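Local coordinates for FrpC operon protein (Neisseria meningitidis, PDB 5EDF) that is an iron-regulated protein that binds the RTX protein FrpC and may take part in adhesion, its precise role being unsettled, at residues M28-G33 with I61-Y66. Residues are numbered along the deposited sequence; the frame is centred on the assembly and turned at random.
Sequences MVIPYG and IEISVY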
# COMPACT_ATOMS: atom_id res chain seq x y z
N MSE A 28 -7.13 1.87 -16.39
CA MSE A 28 -7.46 1.57 -15.03
C MSE A 28 -8.56 2.53 -14.65
O MSE A 28 -8.44 3.74 -14.92
CB MSE A 28 -6.27 1.84 -14.14
CG MSE A 28 -6.38 1.27 -12.79
SE MSE A 28 -4.65 1.04 -11.87
CE MSE A 28 -4.30 -0.87 -12.07
N VAL A 29 -9.62 2.03 -14.04
CA VAL A 29 -10.79 2.85 -13.70
C VAL A 29 -10.93 2.81 -12.17
O VAL A 29 -11.14 1.74 -11.61
CB VAL A 29 -12.08 2.35 -14.39
CG1 VAL A 29 -13.27 3.18 -13.93
CG2 VAL A 29 -11.90 2.45 -15.89
N ILE A 30 -10.75 3.95 -11.51
CA ILE A 30 -10.58 4.01 -10.05
C ILE A 30 -11.71 4.78 -9.43
O ILE A 30 -11.93 5.94 -9.78
CB ILE A 30 -9.24 4.66 -9.70
CG1 ILE A 30 -8.10 3.88 -10.36
CG2 ILE A 30 -9.04 4.71 -8.15
CD1 ILE A 30 -6.70 4.31 -9.95
N PRO A 31 -12.44 4.18 -8.46
CA PRO A 31 -13.42 5.00 -7.72
C PRO A 31 -12.75 6.21 -7.09
O PRO A 31 -11.67 6.09 -6.50
CB PRO A 31 -13.97 4.04 -6.67
CG PRO A 31 -13.74 2.66 -7.27
CD PRO A 31 -12.42 2.80 -8.00
N TYR A 32 -13.33 7.39 -7.25
CA TYR A 32 -12.61 8.61 -7.02
C TYR A 32 -12.25 8.86 -5.58
O TYR A 32 -11.31 9.63 -5.30
CB TYR A 32 -13.32 9.81 -7.66
CG TYR A 32 -14.46 10.44 -6.91
CD1 TYR A 32 -15.50 9.71 -6.34
CD2 TYR A 32 -14.54 11.82 -6.83
CE1 TYR A 32 -16.56 10.33 -5.69
CE2 TYR A 32 -15.58 12.43 -6.21
CZ TYR A 32 -16.60 11.71 -5.64
OH TYR A 32 -17.67 12.32 -5.04
N GLY A 33 -12.93 8.22 -4.64
CA GLY A 33 -12.58 8.33 -3.25
C GLY A 33 -11.23 7.77 -2.85
O GLY A 33 -10.75 8.06 -1.76
N ILE A 61 0.15 6.16 -10.57
CA ILE A 61 -1.00 6.61 -9.81
C ILE A 61 -0.68 6.39 -8.35
O ILE A 61 -0.16 5.33 -7.99
CB ILE A 61 -2.27 5.81 -10.15
CG1 ILE A 61 -2.56 5.83 -11.66
CG2 ILE A 61 -3.48 6.37 -9.34
CD1 ILE A 61 -3.68 4.86 -12.04
N GLU A 62 -1.00 7.35 -7.49
CA GLU A 62 -0.81 7.23 -6.05
C GLU A 62 -2.16 7.29 -5.40
O GLU A 62 -2.72 8.37 -5.23
CB GLU A 62 0.13 8.32 -5.50
CG GLU A 62 0.46 8.15 -4.02
CD GLU A 62 1.44 9.16 -3.51
OE1 GLU A 62 1.53 10.27 -4.09
OE2 GLU A 62 2.14 8.86 -2.51
N ILE A 63 -2.75 6.15 -5.09
CA ILE A 63 -4.00 6.11 -4.35
C ILE A 63 -3.73 6.24 -2.86
O ILE A 63 -2.60 6.00 -2.41
CB ILE A 63 -4.83 4.84 -4.65
CG1 ILE A 63 -4.16 3.56 -4.16
CG2 ILE A 63 -5.18 4.77 -6.14
CD1 ILE A 63 -5.13 2.34 -4.13
N SER A 64 -4.75 6.62 -2.10
CA SER A 64 -4.62 6.77 -0.66
C SER A 64 -5.78 6.04 -0.02
O SER A 64 -6.92 6.19 -0.42
CB SER A 64 -4.56 8.26 -0.27
OG SER A 64 -3.52 8.98 -0.92
N VAL A 65 -5.46 5.21 0.97
CA VAL A 65 -6.47 4.44 1.70
C VAL A 65 -6.40 4.68 3.20
O VAL A 65 -5.32 4.73 3.79
CB VAL A 65 -6.36 2.94 1.43
CG1 VAL A 65 -6.66 2.59 -0.05
CG2 VAL A 65 -4.96 2.41 1.79
N TYR A 66 -7.56 4.83 3.79
CA TYR A 66 -7.68 4.85 5.23
C TYR A 66 -7.73 3.41 5.72
O TYR A 66 -8.48 2.58 5.17
CB TYR A 66 -8.96 5.59 5.66
CG TYR A 66 -9.31 5.53 7.13
CD1 TYR A 66 -8.51 6.12 8.09
CD2 TYR A 66 -10.45 4.90 7.55
CE1 TYR A 66 -8.83 6.08 9.42
CE2 TYR A 66 -10.79 4.89 8.88
CZ TYR A 66 -9.97 5.45 9.81
OH TYR A 66 -10.31 5.43 11.17
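Ile30 and Ile61 meet methyl to methyl in a sheet-on-sheet contact of this novel fold, where strand 26-31 of the small mixed sheet packs against strand 61-70 of the long antiparallel sheet. The two segments run roughly the same way, their axes 30° apart and 10.2 Å at closest approach, and no hydrogen bond joins them: apolar side chains fill the gap.

Three isoleucines gather around one methyl, CD1 of Ile30. Ile30 and Ile61 reach toward each other tip to tip, CD1 of Ile30 lying 3.7 Å from CD1 of Ile61. That same Ile30 CD1 sits 3.9 Å from Ile61 CG2, so it rests against both ends of the forked side chain. In Ile30, CG1 stands anti to the carbonyl carbon (chi1 -57°), and the extended chi2 of -173° carries CD1 outward to this position. Further along the strand, Ile63 offers its branch methyl rather than its longer arm, with CG2 4.1 Å from Ile30 CD1.

Met28 comes in beside this cluster and crosses Ile61 at a slant; it was substituted as selenomethionine and carries selenium in place of sulfur. Phe222 and Val223 of helix 205-224 also touch its side chain, while Phe21 and Phe23 of strand 18-23 pack on Ile61, so the small sheet meets Ile61 through both of its longer strands. All the touching residues are buried, and the two sheets meet here through apolar side chains. Met28 SE stands 3.9 Å from Ile61 CD1.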